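PDB 3K01: Acarbose/maltose binding protein GacH from Streptomyces glaucescens, which binds acarbose and an acarbose homolog as the solute receptor of an ABC transporter, and probably maltose as well. Local coordinates for residues Thr31-Ser36 against Lys61-Pro66; Val92-Asp97 against Gly296-Ser301; Ala105-Thr110 against Tyr134-Val139; Lys331-Pro336 against Ala348-Val353. All coordinates share one frame; numbering follows the deposited sequence.

Contact 1: Thr31-Ser36 against Lys61-Pro66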
loop_
_atom_site.group_PDB
_atom_site.type_symbol
_atom_site.label_atom_id
_atom_site.label_comp_id
_atom_site.label_asym_id
_atom_site.label_seq_id
_atom_site.Cartn_x
_atom_site.Cartn_y
_atom_site.Cartn_z
ATOM N N THR A 31 -10.470 22.944 7.157
ATOM C CA THR A 31 -11.306 21.747 7.209
ATOM C C THR A 31 -10.490 20.579 6.694
ATOM O O THR A 31 -9.955 20.638 5.572
ATOM C CB THR A 31 -12.589 21.933 6.402
ATOM O OG1 THR A 31 -13.351 23.003 6.999
ATOM C CG2 THR A 31 -13.423 20.653 6.403
ATOM N N PHE A 32 -10.357 19.555 7.537
ATOM C CA PHE A 32 -9.545 18.375 7.225
ATOM C C PHE A 32 -10.434 17.149 7.144
ATOM O O PHE A 32 -11.112 16.829 8.119
ATOM C CB PHE A 32 -8.474 18.190 8.319
ATOM C CG PHE A 32 -7.713 16.866 8.258
ATOM C CD1 PHE A 32 -7.255 16.331 7.047
ATOM C CD2 PHE A 32 -7.423 16.178 9.431
ATOM C CE1 PHE A 32 -6.555 15.126 7.007
ATOM C CE2 PHE A 32 -6.727 14.992 9.405
ATOM C CZ PHE A 32 -6.276 14.461 8.202
ATOM N N TRP A 33 -10.438 16.476 5.989
ATOM C CA TRP A 33 -11.135 15.190 5.858
ATOM C C TRP A 33 -10.159 14.047 6.016
ATOM O O TRP A 33 -9.251 13.855 5.188
ATOM C CB TRP A 33 -11.832 15.088 4.507
ATOM C CG TRP A 33 -13.081 15.915 4.378
ATOM C CD1 TRP A 33 -13.575 16.841 5.279
ATOM C CD2 TRP A 33 -13.986 15.915 3.269
ATOM N NE1 TRP A 33 -14.741 17.394 4.788
ATOM C CE2 TRP A 33 -14.999 16.862 3.551
ATOM C CE3 TRP A 33 -14.033 15.216 2.055
ATOM C CZ2 TRP A 33 -16.064 17.096 2.676
ATOM C CZ3 TRP A 33 -15.085 15.473 1.174
ATOM C CH2 TRP A 33 -16.073 16.413 1.489
ATOM N N ASP A 34 -10.340 13.315 7.120
ATOM C CA ASP A 34 -9.541 12.152 7.471
ATOM C C ASP A 34 -10.303 10.883 7.127
ATOM O O ASP A 34 -11.525 10.837 7.247
ATOM C CB ASP A 34 -9.257 12.210 8.970
ATOM C CG ASP A 34 -8.460 11.023 9.473
ATOM O OD1 ASP A 34 -7.683 10.415 8.700
ATOM O OD2 ASP A 34 -8.630 10.702 10.671
ATOM N N THR A 35 -9.586 9.865 6.668
ATOM C CA THR A 35 -10.209 8.572 6.302
ATOM C C THR A 35 -9.801 7.452 7.274
ATOM O O THR A 35 -10.086 6.273 7.010
ATOM C CB THR A 35 -9.730 8.111 4.942
ATOM O OG1 THR A 35 -8.304 8.022 5.007
ATOM C CG2 THR A 35 -10.140 9.085 3.844
ATOM N N SER A 36 -9.122 7.777 8.368
ATOM C CA SER A 36 -8.676 6.747 9.297
ATOM C C SER A 36 -9.874 5.990 9.892
ATOM O O SER A 36 -11.019 6.471 9.900
ATOM C CB SER A 36 -7.751 7.339 10.367
ATOM O OG SER A 36 -8.498 8.084 11.309
ATOM N N LYS A 61 -11.219 22.142 11.627
ATOM C CA LYS A 61 -12.467 21.386 11.586
ATOM C C LYS A 61 -12.185 19.986 11.056
ATOM O O LYS A 61 -12.088 19.759 9.835
ATOM C CB LYS A 61 -13.515 22.106 10.735
ATOM C CG LYS A 61 -13.839 23.516 11.237
ATOM C CD LYS A 61 -14.975 24.164 10.464
ATOM C CE LYS A 61 -15.493 25.376 11.250
ATOM N NZ LYS A 61 -16.271 26.341 10.430
ATOM N N TYR A 62 -12.045 19.062 11.996
ATOM C CA TYR A 62 -11.804 17.656 11.703
ATOM C C TYR A 62 -13.098 16.965 11.280
ATOM O O TYR A 62 -14.118 17.081 11.980
ATOM C CB TYR A 62 -11.277 16.967 12.953
ATOM C CG TYR A 62 -11.112 15.493 12.750
ATOM C CD1 TYR A 62 -9.926 14.980 12.223
ATOM C CD2 TYR A 62 -12.166 14.600 13.006
ATOM C CE1 TYR A 62 -9.775 13.619 11.994
ATOM C CE2 TYR A 62 -12.019 13.236 12.787
ATOM C CZ TYR A 62 -10.838 12.761 12.267
ATOM O OH TYR A 62 -10.703 11.409 12.029
ATOM N N VAL A 63 -13.061 16.223 10.171
ATOM C CA VAL A 63 -14.176 15.396 9.747
ATOM C C VAL A 63 -13.652 14.015 9.390
ATOM O O VAL A 63 -12.691 13.898 8.617
ATOM C CB VAL A 63 -14.858 15.999 8.513
ATOM C CG1 VAL A 63 -16.054 15.152 8.094
ATOM C CG2 VAL A 63 -15.293 17.454 8.782
ATOM N N ASN A 64 -14.255 12.958 9.935
ATOM C CA ASN A 64 -13.877 11.608 9.538
ATOM C C ASN A 64 -14.810 11.147 8.430
ATOM O O ASN A 64 -16.030 11.263 8.545
ATOM C CB ASN A 64 -13.938 10.651 10.716
ATOM C CG ASN A 64 -13.457 9.277 10.346
ATOM O OD1 ASN A 64 -14.249 8.427 9.932
ATOM N ND2 ASN A 64 -12.155 9.063 10.431
ATOM N N VAL A 65 -14.229 10.655 7.344
ATOM C CA VAL A 65 -14.987 10.164 6.198
ATOM C C VAL A 65 -14.539 8.707 5.987
ATOM O O VAL A 65 -13.349 8.441 5.828
ATOM C CB VAL A 65 -14.689 10.971 4.916
ATOM C CG1 VAL A 65 -15.561 10.471 3.769
ATOM C CG2 VAL A 65 -14.883 12.483 5.150
ATOM N N PRO A 66 -15.492 7.756 5.992
ATOM C CA PRO A 66 -15.129 6.352 5.772
ATOM C C PRO A 66 -14.259 6.203 4.529
ATOM O O PRO A 66 -14.594 6.773 3.478
ATOM C CB PRO A 66 -16.481 5.663 5.565
ATOM C CG PRO A 66 -17.448 6.515 6.325
ATOM C CD PRO A 66 -16.941 7.933 6.201
HETATM O O HOH W 1 -14.119 5.878 9.289
#
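Tyr-62 and Asp-34 hold the polar end of two parallel strands that run in register from Thr-31 beside Lys-61 to Asp-34 beside Asn-64. Four backbone bonds zip the pair, ending with Val-65 N to Asp-34 O at 2.7 Å. Beyond them the side chains of one face knit a compact network. Tyr-62 OH donates to Asp-34 OD2 over 2.6 Å, entering on the anti side of the carboxylate, while Ser-36 OG takes the syn side of the same oxygen at 2.7 Å. The second carboxylate oxygen, OD1, accepts from Ser-36 N and closes an Asx turn. Asn-64 uses ND2 twice, both partners lying near its amide plane: one N-H goes to Ser-36 O (2.9 Å) and the other to Tyr-62 OH (3.2 Å). The phenol is thus gripped as donor and as acceptor, which fixes the rotation of its hydroxyl.

The face carrying Trp-33 and Val-63 is largely apolar. Val-65 CG2 sits 3.8 Å above the indole plane of Trp-33, a CH-pi contact over the five-membered ring, and Val-63 CB meets Trp-33 CD1 at 3.6 Å. Packing slackens toward the start of the strands, where Lys-61 crosses Thr-31 OG1 with its CB and CD and then runs out, extended, to the exposed side.

Strand 87-91 flanks 28-34 on the side away from 58-64. Helix 67-79 covers the face bearing Trp-33 and Val-65, while Tyr-44 of helix 41-49 covers Asp-34 and Ser-36 on the other.

Contact 2: Val92-Asp97 against Gly296-Ser301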
loop_
_atom_site.group_PDB
_atom_site.type_symbol
_atom_site.label_atom_id
_atom_site.label_comp_id
_atom_site.label_asym_id
_atom_site.label_seq_id
_atom_site.Cartn_x
_atom_site.Cartn_y
_atom_site.Cartn_z
ATOM N N VAL A 92 -2.222 6.801 -1.742
ATOM C CA VAL A 92 -1.130 7.066 -2.674
ATOM C C VAL A 92 -1.590 7.190 -4.140
ATOM O O VAL A 92 -1.104 8.062 -4.867
ATOM C CB VAL A 92 0.033 6.072 -2.555
ATOM C CG1 VAL A 92 0.788 6.245 -1.224
ATOM C CG2 VAL A 92 -0.398 4.602 -2.765
ATOM N N ALA A 93 -2.504 6.336 -4.587
ATOM C CA ALA A 93 -2.994 6.389 -5.980
ATOM C C ALA A 93 -3.931 7.575 -6.197
ATOM O O ALA A 93 -4.133 8.027 -7.332
ATOM C CB ALA A 93 -3.720 5.095 -6.362
ATOM N N TRP A 94 -4.526 8.089 -5.123
ATOM C CA TRP A 94 -5.501 9.171 -5.263
ATOM C C TRP A 94 -4.817 10.498 -5.580
ATOM O O TRP A 94 -5.494 11.409 -6.062
ATOM C CB TRP A 94 -6.362 9.350 -4.021
ATOM C CG TRP A 94 -7.254 8.208 -3.663
ATOM C CD1 TRP A 94 -7.347 6.988 -4.281
ATOM C CD2 TRP A 94 -8.113 8.169 -2.526
ATOM N NE1 TRP A 94 -8.250 6.204 -3.590
ATOM C CE2 TRP A 94 -8.738 6.908 -2.516
ATOM C CE3 TRP A 94 -8.426 9.091 -1.513
ATOM C CZ2 TRP A 94 -9.643 6.530 -1.510
ATOM C CZ3 TRP A 94 -9.337 8.720 -0.521
ATOM C CH2 TRP A 94 -9.935 7.450 -0.542
ATOM N N VAL A 95 -3.523 10.645 -5.299
ATOM C CA VAL A 95 -2.850 11.897 -5.629
ATOM C C VAL A 95 -2.965 12.170 -7.122
ATOM O O VAL A 95 -3.444 13.244 -7.506
ATOM C CB VAL A 95 -1.390 11.888 -5.174
ATOM C CG1 VAL A 95 -0.700 13.202 -5.587
ATOM C CG2 VAL A 95 -1.318 11.712 -3.670
ATOM N N ALA A 96 -2.552 11.229 -7.959
ATOM C CA ALA A 96 -2.647 11.432 -9.402
ATOM C C ALA A 96 -4.101 11.460 -9.862
ATOM O O ALA A 96 -4.437 12.217 -10.776
ATOM C CB ALA A 96 -1.890 10.372 -10.135
ATOM N N ASP A 97 -4.965 10.673 -9.229
ATOM C CA ASP A 97 -6.396 10.654 -9.550
ATOM C C ASP A 97 -6.928 12.093 -9.391
ATOM O O ASP A 97 -7.436 12.706 -10.348
ATOM C CB ASP A 97 -7.097 9.649 -8.612
ATOM C CG ASP A 97 -8.554 9.421 -8.932
ATOM O OD1 ASP A 97 -9.037 9.911 -9.976
ATOM O OD2 ASP A 97 -9.181 8.730 -8.102
ATOM N N GLY A 296 1.459 0.903 -0.647
ATOM C CA GLY A 296 0.240 1.559 -0.222
ATOM C C GLY A 296 0.554 2.677 0.761
ATOM O O GLY A 296 1.712 3.042 0.989
ATOM N N GLY A 297 -0.508 3.214 1.332
ATOM C CA GLY A 297 -0.368 4.254 2.349
ATOM C C GLY A 297 -1.181 5.485 2.012
ATOM O O GLY A 297 -2.026 5.496 1.103
ATOM N N TRP A 298 -0.896 6.543 2.763
ATOM C CA TRP A 298 -1.674 7.781 2.720
ATOM C C TRP A 298 -0.740 8.959 2.728
ATOM O O TRP A 298 0.296 8.939 3.379
ATOM C CB TRP A 298 -2.606 7.896 3.946
ATOM C CG TRP A 298 -3.694 6.843 3.961
ATOM C CD1 TRP A 298 -3.621 5.594 4.505
ATOM C CD2 TRP A 298 -4.969 6.932 3.327
ATOM N NE1 TRP A 298 -4.794 4.920 4.274
ATOM C CE2 TRP A 298 -5.643 5.717 3.557
ATOM C CE3 TRP A 298 -5.630 7.951 2.616
ATOM C CZ2 TRP A 298 -6.938 5.475 3.083
ATOM C CZ3 TRP A 298 -6.912 7.716 2.140
ATOM C CH2 TRP A 298 -7.550 6.476 2.369
ATOM N N ASN A 299 -1.192 9.996 2.030
ATOM C CA ASN A 299 -0.568 11.301 1.941
ATOM C C ASN A 299 -1.597 12.332 2.385
ATOM O O ASN A 299 -2.762 12.022 2.638
ATOM C CB ASN A 299 -0.122 11.532 0.487
ATOM C CG ASN A 299 0.959 10.559 0.054
ATOM O OD1 ASN A 299 1.734 10.076 0.864
ATOM N ND2 ASN A 299 1.024 10.284 -1.239
ATOM N N LEU A 300 -1.158 13.587 2.413
ATOM C CA LEU A 300 -2.047 14.728 2.672
ATOM C C LEU A 300 -1.924 15.725 1.547
ATOM O O LEU A 300 -0.813 16.078 1.146
ATOM C CB LEU A 300 -1.668 15.421 3.971
ATOM C CG LEU A 300 -1.692 14.480 5.171
ATOM C CD1 LEU A 300 -0.495 14.736 6.086
ATOM C CD2 LEU A 300 -3.028 14.558 5.862
ATOM N N SER A 301 -3.072 16.150 1.033
ATOM C CA SER A 301 -3.122 17.087 -0.082
ATOM C C SER A 301 -3.995 18.276 0.259
ATOM O O SER A 301 -4.842 18.212 1.153
ATOM C CB SER A 301 -3.680 16.380 -1.309
ATOM O OG SER A 301 -2.820 15.322 -1.681
#
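Val-92, in the helical segment 92-97, meets Gly-297 on a strand whose axis passes 7.7 Å from the helix axis at 46°, and Val-92 N donates to Gly-297 O over 3.1 Å, bent to 143° at the hydrogen and arriving from above the carbonyl plane. The branches of Val-92 are shared between two glycines: CG1 lies 3.7 Å from Gly-297 O, and CG2 rests 4.0 Å from Gly-296 CA. Gly-297 itself has a positive phi, a backbone shape suited to a residue without CB.

Two residues on, Trp-94 forms a T-shaped pair with a second indole. Trp-298 presents the CZ3-CH2 edge of its six-membered ring to the face of Trp-94, with planes 87° apart and centroids 5.3 Å apart; the two CZ3 atoms come within 3.7 Å. Although the first bond of the Trp-298 side chain leaves away from the helix, the ring is long enough to come back to it, and Arg-89 makes a cation-pi contact with the same ring. Between this pair and the strand's far end, Val-95 packs with CG2 against the side-chain amide of Asn-299. Ser-301 faces the same way.

Strand 293-302 is antiparallel to 87-91 and to 132-148, whereas 87-91 is parallel to 28-34, which is parallel to 58-64. That strand order, 58-64, 28-34, 87-91, 293-302, 132-148, with 293-302 running against the strands before it, is the hallmark of the class II periplasmic-binding-protein fold.

Contact 3: Ala105-Thr110 against Tyr134-Val139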
loop_
_atom_site.group_PDB
_atom_site.type_symbol
_atom_site.label_atom_id
_atom_site.label_comp_id
_atom_site.label_asym_id
_atom_site.label_seq_id
_atom_site.Cartn_x
_atom_site.Cartn_y
_atom_site.Cartn_z
ATOM N N ALA A 105 -4.071 21.493 -5.112
ATOM C CA ALA A 105 -3.150 22.631 -5.220
ATOM C C ALA A 105 -1.720 22.146 -5.383
ATOM O O ALA A 105 -1.279 21.249 -4.667
ATOM C CB ALA A 105 -3.241 23.475 -3.949
ATOM N N PRO A 106 -0.951 22.737 -6.304
ATOM C CA PRO A 106 0.460 22.336 -6.372
ATOM C C PRO A 106 1.238 22.903 -5.188
ATOM O O PRO A 106 0.978 24.029 -4.752
ATOM C CB PRO A 106 0.932 22.988 -7.677
ATOM C CG PRO A 106 0.057 24.205 -7.827
ATOM C CD PRO A 106 -1.300 23.767 -7.309
ATOM N N LEU A 107 2.201 22.146 -4.684
ATOM C CA LEU A 107 2.879 22.504 -3.458
ATOM C C LEU A 107 4.319 22.930 -3.683
ATOM O O LEU A 107 4.969 23.394 -2.750
ATOM C CB LEU A 107 2.807 21.338 -2.462
ATOM C CG LEU A 107 1.408 20.881 -2.057
ATOM C CD1 LEU A 107 1.492 19.761 -1.019
ATOM C CD2 LEU A 107 0.552 22.016 -1.509
ATOM N N ASP A 108 4.851 22.768 -4.898
ATOM C CA ASP A 108 6.235 23.229 -5.144
ATOM C C ASP A 108 6.340 24.710 -4.914
ATOM O O ASP A 108 5.434 25.470 -5.230
ATOM C CB ASP A 108 6.682 22.897 -6.553
ATOM C CG ASP A 108 6.474 21.452 -6.870
ATOM O OD1 ASP A 108 7.300 20.598 -6.430
ATOM O OD2 ASP A 108 5.400 21.183 -7.448
ATOM N N GLY A 109 7.428 25.114 -4.285
ATOM C CA GLY A 109 7.641 26.527 -4.011
ATOM C C GLY A 109 6.650 27.065 -3.004
ATOM O O GLY A 109 6.340 28.260 -3.017
ATOM N N THR A 110 6.153 26.203 -2.114
ATOM C CA THR A 110 5.295 26.618 -1.010
ATOM C C THR A 110 5.859 26.132 0.292
ATOM O O THR A 110 6.653 25.185 0.312
ATOM C CB THR A 110 3.849 26.093 -1.084
ATOM O OG1 THR A 110 3.815 24.716 -0.663
ATOM C CG2 THR A 110 3.251 26.262 -2.470
ATOM N N TYR A 134 1.903 17.382 -5.342
ATOM C CA TYR A 134 0.540 17.649 -4.936
ATOM C C TYR A 134 0.181 17.068 -3.575
ATOM O O TYR A 134 -1.000 17.002 -3.215
ATOM C CB TYR A 134 -0.444 17.120 -5.989
ATOM C CG TYR A 134 -0.363 17.846 -7.307
ATOM C CD1 TYR A 134 -1.069 19.034 -7.493
ATOM C CD2 TYR A 134 0.391 17.346 -8.361
ATOM C CE1 TYR A 134 -1.007 19.715 -8.712
ATOM C CE2 TYR A 134 0.465 18.023 -9.564
ATOM C CZ TYR A 134 -0.240 19.178 -9.732
ATOM O OH TYR A 134 -0.169 19.861 -10.944
ATOM N N ALA A 135 1.177 16.625 -2.823
ATOM C CA ALA A 135 0.892 16.058 -1.506
ATOM C C ALA A 135 2.152 16.060 -0.686
ATOM O O ALA A 135 3.239 16.302 -1.209
ATOM C CB ALA A 135 0.323 14.609 -1.627
ATOM N N VAL A 136 1.989 15.742 0.593
ATOM C CA VAL A 136 3.102 15.390 1.478
ATOM C C VAL A 136 2.820 13.983 2.056
ATOM O O VAL A 136 1.673 13.625 2.296
ATOM C CB VAL A 136 3.327 16.403 2.630
ATOM C CG1 VAL A 136 3.786 17.743 2.047
ATOM C CG2 VAL A 136 2.060 16.598 3.472
ATOM N N PRO A 137 3.870 13.190 2.284
ATOM C CA PRO A 137 3.635 11.808 2.759
ATOM C C PRO A 137 3.218 11.742 4.205
ATOM O O PRO A 137 3.629 12.565 5.036
ATOM C CB PRO A 137 5.011 11.140 2.583
ATOM C CG PRO A 137 5.768 12.042 1.622
ATOM C CD PRO A 137 5.299 13.419 2.039
ATOM N N GLN A 138 2.431 10.724 4.527
ATOM C CA GLN A 138 1.954 10.525 5.895
ATOM C C GLN A 138 2.314 9.123 6.417
ATOM O O GLN A 138 3.126 9.006 7.345
ATOM C CB GLN A 138 0.465 10.784 5.995
ATOM C CG GLN A 138 -0.037 10.789 7.420
ATOM C CD GLN A 138 -1.523 10.703 7.484
ATOM O OE1 GLN A 138 -2.114 9.826 6.846
ATOM N NE2 GLN A 138 -2.177 11.625 8.228
ATOM N N VAL A 139 1.754 8.067 5.815
ATOM C CA VAL A 139 2.092 6.700 6.245
ATOM C C VAL A 139 2.283 5.822 5.013
ATOM O O VAL A 139 1.771 6.115 3.920
ATOM C CB VAL A 139 1.004 6.076 7.161
ATOM C CG1 VAL A 139 0.883 6.823 8.499
ATOM C CG2 VAL A 139 -0.311 6.039 6.480
HETATM O O HOH W 2 -1.876 19.548 -2.548
#
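Tyr-134 brings its ring against the backbone of Ala-105 and Pro-106, and the approach can be followed outward from CB. That first carbon heads away from the loop. With CG placed beside the backbone N (chi1 -66°), the ring nevertheless turns back to it. CD1 then comes within 3.6 Å of Ala-105 O and 3.8 Å of Pro-106 CA. One atom further, CE1 lies 3.9 Å from Pro-106 CB, while CZ and OH continue past the proline. The loop meets the ring obliquely, through CD1 and CE1.

Leu-107 supplies the contact from the other partner. Its extended chain reaches toward the strand, bringing CD1 to 3.6 Å from Ala-135 N and, more loosely, near Val-136 CG1. A water completes the junction, lying 2.8 Å from both Ala-105 O and Tyr-134 O.

Past Leu-107 the loop reverses in a type II turn, with Gly-109 at the position of positive phi. A weak bond from Thr-110 N to Leu-107 O spans the turn, and Thr-110 OG1 donates to the same oxygen over 2.7 Å.

Several elements surround this junction. Helix 92-100 supports Tyr-134 through Val-95 and Ala-99, and Tyr-313 of helix 309-320 packs on Leu-107. Strand 293-302 runs antiparallel alongside, with a classic beta bulge where Gln-138 and Val-139 both face Trp-298.

Contact 4: Lys331-Pro336 against Ala348-Val353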
loop_
_atom_site.group_PDB
_atom_site.type_symbol
_atom_site.label_atom_id
_atom_site.label_comp_id
_atom_site.label_asym_id
_atom_site.label_seq_id
_atom_site.Cartn_x
_atom_site.Cartn_y
_atom_site.Cartn_z
ATOM N N LYS A 331 0.893 5.581 19.004
ATOM C CA LYS A 331 -0.514 5.417 19.369
ATOM C C LYS A 331 -1.266 4.417 18.503
ATOM O O LYS A 331 -2.183 3.746 18.990
ATOM C CB LYS A 331 -1.243 6.770 19.352
ATOM C CG LYS A 331 -0.677 7.784 20.347
ATOM C CD LYS A 331 -1.246 9.188 20.159
ATOM C CE LYS A 331 -0.625 10.186 21.124
ATOM N NZ LYS A 331 -1.633 11.230 21.491
ATOM N N LEU A 332 -0.901 4.315 17.223
ATOM C CA LEU A 332 -1.686 3.562 16.250
ATOM C C LEU A 332 -0.906 2.492 15.506
ATOM O O LEU A 332 -1.501 1.740 14.757
ATOM C CB LEU A 332 -2.287 4.523 15.212
ATOM C CG LEU A 332 -3.176 5.638 15.773
ATOM C CD1 LEU A 332 -3.657 6.516 14.626
ATOM C CD2 LEU A 332 -4.369 5.022 16.553
ATOM N N SER A 333 0.419 2.491 15.630
ATOM C CA SER A 333 1.294 1.519 14.964
ATOM C C SER A 333 1.226 1.603 13.437
ATOM O O SER A 333 1.518 0.624 12.744
ATOM C CB SER A 333 0.974 0.096 15.433
ATOM O OG SER A 333 1.265 -0.009 16.816
ATOM N N LEU A 334 0.868 2.774 12.904
ATOM C CA LEU A 334 0.995 3.017 11.467
ATOM C C LEU A 334 2.425 3.329 11.134
ATOM O O LEU A 334 3.149 3.926 11.940
ATOM C CB LEU A 334 0.070 4.147 11.029
ATOM C CG LEU A 334 -1.414 3.856 11.208
ATOM C CD1 LEU A 334 -2.247 5.102 10.919
ATOM C CD2 LEU A 334 -1.847 2.654 10.338
ATOM N N LEU A 335 2.850 2.968 9.936
ATOM C CA LEU A 335 4.268 3.035 9.599
ATOM C C LEU A 335 4.630 4.414 9.033
ATOM O O LEU A 335 3.997 4.873 8.095
ATOM C CB LEU A 335 4.641 1.940 8.580
ATOM C CG LEU A 335 4.261 0.527 9.031
ATOM C CD1 LEU A 335 4.395 -0.449 7.882
ATOM C CD2 LEU A 335 5.126 0.077 10.231
ATOM N N PRO A 336 5.670 5.055 9.606
ATOM C CA PRO A 336 6.009 6.397 9.124
ATOM C C PRO A 336 6.660 6.424 7.761
ATOM O O PRO A 336 7.216 5.427 7.284
ATOM C CB PRO A 336 6.995 6.921 10.171
ATOM C CG PRO A 336 7.407 5.740 11.001
ATOM C CD PRO A 336 6.536 4.582 10.715
ATOM N N ALA A 348 11.359 2.221 16.640
ATOM C CA ALA A 348 12.163 1.069 16.265
ATOM C C ALA A 348 11.706 -0.204 16.943
ATOM O O ALA A 348 11.840 -1.291 16.361
ATOM C CB ALA A 348 13.595 1.333 16.618
ATOM N N ASP A 349 11.189 -0.110 18.166
ATOM C CA ASP A 349 10.715 -1.308 18.859
ATOM C C ASP A 349 9.209 -1.532 18.786
ATOM O O ASP A 349 8.673 -2.404 19.452
ATOM C CB ASP A 349 11.255 -1.396 20.296
ATOM C CG ASP A 349 10.669 -0.361 21.202
ATOM O OD1 ASP A 349 9.712 0.340 20.827
ATOM O OD2 ASP A 349 11.197 -0.241 22.349
ATOM N N ASN A 350 8.524 -0.746 17.962
ATOM C CA ASN A 350 7.089 -0.938 17.765
ATOM C C ASN A 350 6.827 -2.278 17.068
ATOM O O ASN A 350 7.524 -2.626 16.121
ATOM C CB ASN A 350 6.518 0.253 16.973
ATOM C CG ASN A 350 5.073 0.073 16.619
ATOM O OD1 ASN A 350 4.755 -0.577 15.601
ATOM N ND2 ASN A 350 4.181 0.588 17.444
ATOM N N GLU A 351 5.812 -3.013 17.518
ATOM C CA GLU A 351 5.546 -4.351 16.950
ATOM C C GLU A 351 5.393 -4.329 15.412
ATOM O O GLU A 351 5.943 -5.172 14.696
ATOM C CB GLU A 351 4.295 -4.988 17.594
ATOM C CG GLU A 351 4.024 -6.405 17.010
ATOM C CD GLU A 351 2.879 -7.215 17.632
ATOM O OE1 GLU A 351 1.712 -6.854 17.430
ATOM O OE2 GLU A 351 3.167 -8.270 18.264
ATOM N N MET A 352 4.652 -3.355 14.917
ATOM C CA MET A 352 4.397 -3.300 13.477
ATOM C C MET A 352 5.630 -2.878 12.676
ATOM O O MET A 352 5.878 -3.384 11.579
ATOM C CB MET A 352 3.221 -2.378 13.209
ATOM C CG MET A 352 2.638 -2.568 11.841
ATOM S SD MET A 352 1.721 -4.132 11.701
ATOM C CE MET A 352 0.155 -3.759 12.486
ATOM N N VAL A 353 6.428 -1.963 13.237
ATOM C CA VAL A 353 7.665 -1.552 12.606
ATOM C C VAL A 353 8.619 -2.750 12.541
ATOM O O VAL A 353 9.265 -3.004 11.527
ATOM C CB VAL A 353 8.281 -0.393 13.392
ATOM C CG1 VAL A 353 9.676 -0.131 12.917
ATOM C CG2 VAL A 353 7.418 0.839 13.238
HETATM O O HOH W 3 2.295 -2.486 17.278
#
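Asn-350 and Ser-333 join the start of one helix to the end of another: Asn-350 is the N-cap of helix 351-360, and Ser-333 is the first residue after helix 322-332. Asn-350 ND2 donates to Ser-333 OG over 3.0 Å, almost straight at 173° and in the plane of the amide. The amide oxygen does the capping, since OD1 accepts from Val-353 N at 3.2 Å on a lone pair in the carbonyl plane, with a weaker bond from Met-352 N. One flat group thus satisfies helix N-H groups with its oxygen and anchors the neighbouring chain with its nitrogen, and the two bonds together set its rotation. CG anti to the backbone N (chi1 175°) swings the amide over the first turn.

Apolar packing continues beside the cap. Leu-335 CD2 touches Val-353 at CA (3.8 Å) and CG2 (3.9 Å), while Met-352 CB lies 3.5 Å from Ser-333 O.

What positions this shell lies behind each partner. Ser-333 leaves its helix with positive phi, which turns the chain so that its side chain faces Asn-350. Leu-335 is tied by a backbone bond to Ile-140 and also packs on Phe-356 and Val-360. At the opening of the capped turn, a water stands 2.7 Å from Ser-333 OG and makes a weak bond with Met-352 N.

In the fold
Contacts 1, 2 and 3 belong to one sheet and can be read across it, whereas contact 4 joins helix ends beyond it. Contact 1 meets contact 2 where Phe-32 CE1 packs 3.8 Å from Leu-300 CD2, with centres 15 Å apart. Contacts 2 and 3 are closer, about 10 Å between centres, because their strands are neighbours: Leu-300 N lies 2.8 Å from Val-136 O, probably a hydrogen bond. In sequence, contact 3 falls between the two halves of contact 2. Far along the bulged strand, Val-139 CG1 reaches Leu-334 CB at 3.8 Å, linking contact 3 to contact 4 despite about 24 Å between their centres.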